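Local coordinates for protein putative carboxylesterase (PDB 3BJR) that probably hydrolyses carboxylic ester bonds as an esterase of the alpha/beta-hydrolase type, at residues K161-P170 / Q206-A214; P101-V109 / G135-D143. One frame throughout, in Å; residues are numbered along the deposited sequence. Where two conformers were deposited one is given.

Interaction 1: K161-P170 / Q206-A214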
# COMPACT_ATOMS: atom_id res chain seq x y z
N LYS A 161 -3.26 -26.05 -3.25
CA LYS A 161 -2.87 -24.93 -2.39
C LYS A 161 -2.02 -23.90 -3.08
O LYS A 161 -1.01 -24.26 -3.68
CB LYS A 161 -2.16 -25.43 -1.12
CG LYS A 161 -1.86 -24.35 -0.07
CD LYS A 161 -1.36 -24.98 1.20
CE LYS A 161 -1.04 -23.97 2.26
NZ LYS A 161 -0.52 -24.64 3.49
N PRO A 162 -2.44 -22.61 -3.04
CA PRO A 162 -1.52 -21.58 -3.50
C PRO A 162 -0.64 -21.21 -2.32
O PRO A 162 -1.13 -20.79 -1.30
CB PRO A 162 -2.42 -20.43 -3.89
CG PRO A 162 -3.67 -20.57 -2.97
CD PRO A 162 -3.75 -22.05 -2.62
N ASN A 163 0.65 -21.35 -2.46
CA ASN A 163 1.50 -21.07 -1.33
C ASN A 163 1.51 -19.58 -0.95
O ASN A 163 1.54 -19.24 0.24
CB ASN A 163 2.87 -21.72 -1.55
CG ASN A 163 2.77 -23.21 -1.65
OD1 ASN A 163 3.12 -23.78 -2.68
ND2 ASN A 163 2.26 -23.86 -0.61
N ASN A 164 1.48 -18.71 -1.92
CA ASN A 164 1.17 -17.29 -1.69
C ASN A 164 0.35 -16.91 -2.91
O ASN A 164 0.27 -17.71 -3.84
CB ASN A 164 2.43 -16.44 -1.71
CG ASN A 164 3.42 -16.84 -0.66
OD1 ASN A 164 3.23 -16.61 0.53
ND2 ASN A 164 4.52 -17.42 -1.10
N VAL A 165 -0.30 -15.75 -2.90
CA VAL A 165 -0.88 -15.18 -4.13
C VAL A 165 -0.38 -13.72 -4.28
O VAL A 165 -0.04 -13.05 -3.33
CB VAL A 165 -2.43 -15.28 -4.25
CG1 VAL A 165 -2.84 -16.77 -4.15
CG2 VAL A 165 -3.13 -14.42 -3.25
N VAL A 166 -0.25 -13.29 -5.53
CA VAL A 166 0.12 -11.97 -5.91
C VAL A 166 -1.01 -11.43 -6.79
O VAL A 166 -1.46 -12.13 -7.69
CB VAL A 166 1.41 -12.01 -6.70
CG1 VAL A 166 1.65 -10.70 -7.37
CG2 VAL A 166 2.61 -12.46 -5.79
N LEU A 167 -1.44 -10.19 -6.51
CA LEU A 167 -2.50 -9.49 -7.30
C LEU A 167 -1.91 -8.16 -7.76
O LEU A 167 -1.48 -7.38 -6.92
CB LEU A 167 -3.74 -9.22 -6.43
CG LEU A 167 -4.37 -10.38 -5.63
CD1 LEU A 167 -5.56 -9.83 -4.81
CD2 LEU A 167 -4.80 -11.48 -6.54
N GLY A 168 -1.87 -7.93 -9.07
CA GLY A 168 -1.37 -6.69 -9.71
C GLY A 168 -2.46 -6.05 -10.55
O GLY A 168 -3.00 -6.65 -11.48
N TYR A 169 -2.81 -4.82 -10.20
CA TYR A 169 -3.89 -4.06 -10.82
C TYR A 169 -5.16 -4.88 -10.99
O TYR A 169 -5.70 -4.96 -12.07
CB TYR A 169 -3.44 -3.47 -12.16
CG TYR A 169 -2.12 -2.76 -12.03
CD1 TYR A 169 -2.04 -1.57 -11.36
CD2 TYR A 169 -0.95 -3.31 -12.53
CE1 TYR A 169 -0.82 -0.94 -11.18
CE2 TYR A 169 0.28 -2.67 -12.38
CZ TYR A 169 0.34 -1.48 -11.68
OH TYR A 169 1.55 -0.81 -11.51
N PRO A 170 -5.66 -5.46 -9.90
CA PRO A 170 -6.84 -6.30 -10.06
C PRO A 170 -8.04 -5.51 -10.55
O PRO A 170 -8.26 -4.41 -10.10
CB PRO A 170 -7.09 -6.86 -8.66
CG PRO A 170 -6.11 -6.23 -7.74
CD PRO A 170 -5.21 -5.36 -8.50
N GLN A 206 -4.40 -17.80 1.86
CA GLN A 206 -2.95 -17.76 2.02
C GLN A 206 -2.40 -16.35 1.87
O GLN A 206 -3.13 -15.48 1.40
CB GLN A 206 -2.35 -18.70 0.95
CG GLN A 206 -2.86 -20.13 1.15
CD GLN A 206 -2.55 -20.65 2.54
OE1 GLN A 206 -1.41 -20.60 2.95
NE2 GLN A 206 -3.57 -21.13 3.27
N PRO A 207 -1.14 -16.12 2.30
CA PRO A 207 -0.51 -14.80 2.23
C PRO A 207 -0.66 -14.14 0.86
O PRO A 207 -0.44 -14.80 -0.17
CB PRO A 207 0.93 -15.07 2.56
CG PRO A 207 0.86 -16.25 3.52
CD PRO A 207 -0.25 -17.09 2.96
N THR A 208 -0.97 -12.84 0.88
CA THR A 208 -1.31 -12.11 -0.32
C THR A 208 -0.55 -10.80 -0.48
O THR A 208 -0.55 -9.96 0.41
CB THR A 208 -2.83 -11.83 -0.31
OG1 THR A 208 -3.54 -13.07 -0.14
CG2 THR A 208 -3.33 -11.11 -1.61
N PHE A 209 0.06 -10.63 -1.64
CA PHE A 209 0.76 -9.41 -2.01
C PHE A 209 -0.08 -8.74 -3.05
O PHE A 209 -0.35 -9.30 -4.10
CB PHE A 209 2.14 -9.70 -2.59
CG PHE A 209 2.89 -8.49 -2.97
CD1 PHE A 209 2.76 -7.93 -4.20
CD2 PHE A 209 3.73 -7.87 -2.04
CE1 PHE A 209 3.49 -6.78 -4.55
CE2 PHE A 209 4.43 -6.75 -2.38
CZ PHE A 209 4.31 -6.19 -3.61
N ILE A 210 -0.48 -7.50 -2.78
CA ILE A 210 -1.31 -6.74 -3.70
C ILE A 210 -0.69 -5.39 -4.02
O ILE A 210 -0.17 -4.72 -3.14
CB ILE A 210 -2.69 -6.39 -3.09
CG1 ILE A 210 -3.32 -7.57 -2.38
CG2 ILE A 210 -3.65 -5.86 -4.16
CD1 ILE A 210 -4.42 -7.16 -1.40
N TRP A 211 -0.77 -5.02 -5.29
CA TRP A 211 -0.47 -3.66 -5.71
C TRP A 211 -1.45 -3.25 -6.79
O TRP A 211 -1.94 -4.07 -7.58
CB TRP A 211 0.98 -3.43 -6.11
CG TRP A 211 1.33 -3.68 -7.51
CD1 TRP A 211 1.51 -2.76 -8.48
CD2 TRP A 211 1.64 -4.95 -8.09
NE1 TRP A 211 1.87 -3.38 -9.66
CE2 TRP A 211 1.98 -4.72 -9.43
CE3 TRP A 211 1.66 -6.24 -7.60
CZ2 TRP A 211 2.30 -5.75 -10.30
CZ3 TRP A 211 2.01 -7.26 -8.45
CH2 TRP A 211 2.31 -7.01 -9.79
N THR A 212 -1.81 -1.96 -6.76
CA THR A 212 -2.71 -1.41 -7.78
C THR A 212 -2.45 0.09 -7.90
O THR A 212 -1.48 0.64 -7.29
CB THR A 212 -4.21 -1.77 -7.53
OG1 THR A 212 -4.99 -1.53 -8.72
CG2 THR A 212 -4.77 -1.02 -6.42
N THR A 213 -3.27 0.74 -8.71
CA THR A 213 -3.18 2.18 -8.93
C THR A 213 -4.27 2.94 -8.14
O THR A 213 -5.42 2.46 -8.02
CB THR A 213 -3.20 2.52 -10.44
OG1 THR A 213 -3.02 3.92 -10.59
CG2 THR A 213 -4.52 2.04 -11.12
N ALA A 214 -3.89 4.10 -7.57
CA ALA A 214 -4.79 4.91 -6.77
C ALA A 214 -5.62 5.90 -7.61
O ALA A 214 -6.72 6.28 -7.20
CB ALA A 214 -3.99 5.70 -5.71
O HOH W 1 -0.70 -22.48 5.26
O HOH W 2 0.91 -20.57 2.27
O HOH W 3 -7.48 -2.32 -8.47
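The carbonyl oxygen of F209 takes two donors from the neighbouring strand: L167 N arrives at 2.8 Å, nearly in line with the C=O bond, and V166 CA adds a longer C-H...O contact. The motif is a pair of adjacent parallel strands in the central sheet, consistent with an alpha/beta-hydrolase fold; their axes lie 4.7 Å apart and diverge by only 6°. Five backbone bonds form the ladder. It starts with V165 N to P207 O, continues through F209 N to V165 O, the L167 bond and W211 N to L167 O, and closes with Y169 N to W211 O.

One face carries V165, L167, T208 and I210, with helices 133-153 and 222-233 packed on it. The V165 and T208 side chains run alongside each other, pointing the same way, with V165 CG2 3.4 Å from T208 OG1, while that hydroxyl donates to Q206 O, in the carbonyl plane.

The other face is dominated by W211. Its CG sits between the backbone N and the carbonyl carbon (chi1 88°), which leans the indole across the neighbouring strand: G168 CA stands 3.5 Å from the centroid of the six-membered ring, almost on its normal, and a CB on that glycine would collide with W211 CH2. V166 CG1 meets the ring edge in plane, 3.6 Å from W211 CZ3. The pyrrole edge of W211 points at the face of Y169, a T-shaped pair with centroids 4.5 Å apart and planes at 72°; Y169 OH is hydrogen-bonded to H245 ND1.

At the start of the ladder Q206 NE2 is bound to D204 O, whereas Q206 OE1 receives a bond from a water that itself accepts one from K161 NZ at 2.8 Å.

Interaction 2: P101-V109 / G135-D143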
# COMPACT_ATOMS: atom_id res chain seq x y z
N PRO A 101 -12.37 -20.00 -15.34
CA PRO A 101 -10.97 -19.58 -15.17
C PRO A 101 -10.34 -19.85 -13.82
O PRO A 101 -9.11 -20.02 -13.75
CB PRO A 101 -11.05 -18.07 -15.39
CG PRO A 101 -12.23 -17.91 -16.28
CD PRO A 101 -13.21 -18.84 -15.66
N VAL A 102 -11.14 -19.87 -12.76
CA VAL A 102 -10.67 -20.15 -11.42
C VAL A 102 -10.34 -21.66 -11.32
O VAL A 102 -9.34 -22.05 -10.70
CB VAL A 102 -11.74 -19.79 -10.36
CG1 VAL A 102 -11.24 -20.16 -9.00
CG2 VAL A 102 -12.13 -18.29 -10.42
N LEU A 103 -11.20 -22.48 -11.91
CA LEU A 103 -11.01 -23.90 -11.99
C LEU A 103 -9.77 -24.19 -12.84
O LEU A 103 -8.93 -24.98 -12.43
CB LEU A 103 -12.24 -24.57 -12.60
CG LEU A 103 -13.52 -24.49 -11.79
CD1 LEU A 103 -14.61 -25.23 -12.54
CD2 LEU A 103 -13.35 -25.06 -10.37
N ASP A 104 -9.64 -23.52 -13.99
CA ASP A 104 -8.45 -23.66 -14.86
C ASP A 104 -7.15 -23.41 -14.07
O ASP A 104 -6.15 -24.07 -14.29
CB ASP A 104 -8.52 -22.66 -16.04
CG ASP A 104 -9.55 -23.02 -17.10
OD1 ASP A 104 -9.92 -24.21 -17.21
OD2 ASP A 104 -9.94 -22.10 -17.87
N LEU A 105 -7.15 -22.39 -13.21
CA LEU A 105 -5.98 -22.07 -12.38
C LEU A 105 -5.68 -23.25 -11.43
O LEU A 105 -4.53 -23.63 -11.23
CB LEU A 105 -6.19 -20.79 -11.60
CG LEU A 105 -5.12 -20.37 -10.58
CD1 LEU A 105 -3.72 -20.43 -11.22
CD2 LEU A 105 -5.43 -19.00 -9.94
N GLY A 106 -6.73 -23.86 -10.87
CA GLY A 106 -6.58 -25.05 -10.04
C GLY A 106 -5.94 -26.21 -10.81
O GLY A 106 -5.05 -26.92 -10.31
N ARG A 107 -6.40 -26.41 -12.04
CA ARG A 107 -5.86 -27.47 -12.89
C ARG A 107 -4.36 -27.24 -13.10
O ARG A 107 -3.57 -28.18 -13.11
CB ARG A 107 -6.60 -27.50 -14.21
CG ARG A 107 -8.09 -27.81 -14.10
CD ARG A 107 -8.75 -27.85 -15.47
NE ARG A 107 -10.16 -28.24 -15.39
CZ ARG A 107 -11.22 -27.44 -15.51
NH1 ARG A 107 -11.10 -26.14 -15.77
NH2 ARG A 107 -12.44 -27.97 -15.43
N ALA A 108 -3.99 -25.98 -13.27
CA ALA A 108 -2.60 -25.57 -13.48
C ALA A 108 -1.73 -25.81 -12.24
O ALA A 108 -0.64 -26.33 -12.35
CB ALA A 108 -2.56 -24.07 -13.94
N VAL A 109 -2.22 -25.42 -11.06
CA VAL A 109 -1.50 -25.62 -9.79
C VAL A 109 -1.31 -27.12 -9.53
O VAL A 109 -0.24 -27.58 -9.20
CB VAL A 109 -2.23 -24.92 -8.58
CG1 VAL A 109 -1.54 -25.26 -7.22
CG2 VAL A 109 -2.31 -23.42 -8.82
N GLY A 135 -6.42 -10.88 -11.69
CA GLY A 135 -6.33 -10.60 -10.23
C GLY A 135 -7.61 -10.99 -9.51
O GLY A 135 -7.61 -11.37 -8.34
N HIS A 136 -8.73 -10.87 -10.19
CA HIS A 136 -9.99 -11.26 -9.65
C HIS A 136 -10.02 -12.80 -9.55
O HIS A 136 -10.43 -13.34 -8.53
CB HIS A 136 -11.09 -10.71 -10.55
CG HIS A 136 -12.50 -10.91 -10.04
ND1 HIS A 136 -13.59 -10.84 -10.86
CD2 HIS A 136 -12.97 -11.21 -8.80
CE1 HIS A 136 -14.69 -11.07 -10.16
NE2 HIS A 136 -14.34 -11.28 -8.91
N ILE A 137 -9.59 -13.46 -10.62
CA ILE A 137 -9.47 -14.91 -10.70
C ILE A 137 -8.61 -15.43 -9.57
O ILE A 137 -8.99 -16.37 -8.89
CB ILE A 137 -8.82 -15.37 -12.04
CG1 ILE A 137 -9.75 -15.08 -13.25
CG2 ILE A 137 -8.44 -16.86 -11.93
CD1 ILE A 137 -9.03 -15.09 -14.61
N VAL A 138 -7.43 -14.83 -9.39
CA VAL A 138 -6.51 -15.25 -8.33
C VAL A 138 -7.06 -14.96 -6.91
O VAL A 138 -6.91 -15.81 -5.98
CB VAL A 138 -5.08 -14.67 -8.58
CG1 VAL A 138 -4.15 -14.90 -7.40
CG2 VAL A 138 -4.45 -15.31 -9.89
N ALA A 139 -7.70 -13.81 -6.72
CA ALA A 139 -8.34 -13.45 -5.42
C ALA A 139 -9.39 -14.52 -5.02
O ALA A 139 -9.50 -14.93 -3.87
CB ALA A 139 -8.96 -12.07 -5.51
N LEU A 140 -10.16 -14.96 -6.00
CA LEU A 140 -11.16 -15.95 -5.78
C LEU A 140 -10.56 -17.33 -5.62
O LEU A 140 -11.12 -18.15 -4.91
CB LEU A 140 -12.18 -15.98 -6.92
CG LEU A 140 -13.17 -14.83 -7.05
CD1 LEU A 140 -13.89 -15.02 -8.40
CD2 LEU A 140 -14.21 -14.73 -5.87
N TYR A 141 -9.45 -17.60 -6.31
CA TYR A 141 -8.74 -18.85 -6.11
C TYR A 141 -8.26 -18.96 -4.63
O TYR A 141 -8.37 -20.02 -3.99
CB TYR A 141 -7.55 -18.97 -7.09
CG TYR A 141 -6.98 -20.35 -7.07
CD1 TYR A 141 -7.63 -21.39 -7.75
CD2 TYR A 141 -5.84 -20.64 -6.33
CE1 TYR A 141 -7.12 -22.70 -7.70
CE2 TYR A 141 -5.35 -21.93 -6.27
CZ TYR A 141 -6.00 -22.95 -6.95
OH TYR A 141 -5.50 -24.21 -6.89
N ASN A 142 -7.76 -17.85 -4.08
CA ASN A 142 -7.26 -17.85 -2.72
C ASN A 142 -8.37 -18.14 -1.73
O ASN A 142 -8.11 -18.66 -0.65
CB ASN A 142 -6.62 -16.49 -2.39
CG ASN A 142 -5.64 -16.58 -1.24
OD1 ASN A 142 -5.23 -17.68 -0.89
ND2 ASN A 142 -5.25 -15.45 -0.67
N ASP A 143 -9.59 -17.78 -2.10
CA ASP A 143 -10.78 -17.99 -1.28
C ASP A 143 -11.38 -19.39 -1.37
O ASP A 143 -11.96 -19.87 -0.39
CB ASP A 143 -11.92 -17.08 -1.73
CG ASP A 143 -11.75 -15.58 -1.36
OD1 ASP A 143 -10.68 -15.09 -0.88
OD2 ASP A 143 -12.77 -14.89 -1.61
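Y141 reaches across from helix 133-153 as a knob into a hole formed by V102, L105, G106 and V109 of helix 100-114. With CG anti to the backbone N (chi1 -169°), the phenol extends toward the partner helix, and the residues of the hole meet it from several sides. L105 lies over one face: its CG is 4.0 Å from the ring centroid and close to the normal, offset toward the rim, a CH-pi contact, while L105 CD2 presses nearer the root of the ring. V102 O lies at the ring edge, 3.5 Å from Y141 CD1. G106 has no side chain, which lets its CA come within 3.4 Å of Y141 CE1. V109 approaches the phenol from the opposite direction, its CB 3.7 Å from Y141 OH.

This helix-helix packing crosses at -68°, with axes 9.2 Å apart, and the nearest backbones are at V102 and I137. Toward the N-terminal ends of the two segments, aliphatic groups continue the seam. P101 CB touches I137 CD1 at 3.7 Å, V102 and L140 cross at about a right angle, and L105 CD2 meets V138 CG2 at 3.8 Å. L105, I137 and V138 also rest on V56 of strand 50-56, placing the crossing against the central sheet.

Replacing Y141 by an alanine is likely to open a gap among V102, L105, G106 and V109, take from L105 the ring face it covers and leave L160 O without its phenolic partner.

All the groups that meet between these two helices are buried and almost wholly apolar, and the one polar side-chain end, Y141 OH, is hydrogen-bonded to L160 O outside both helices; the chemistry therefore implies an association held by shape and hydrophobic burial, with that phenol paired elsewhere.

How the interactions relate
The centres of the two interactions are about 12 Å apart, and each lies about 7 Å from the centre of the chain. Along the sequence interaction 2 closes before interaction 1 opens. They join through helix 133-153, which packs against strand 165-168: V138 touches V165 and L167, and N142 OD1 probably accepts a hydrogen bond from Q206 N at 2.9 Å. Interaction 1 joins two strands of the central sheet, while interaction 2 joins two helices lying against it. Helix 133-153 follows strand 125-131 and a probable nucleophile elbow; V138 touches this elbow and L167 lies near it without touching, so both contacts probably border the catalytic region.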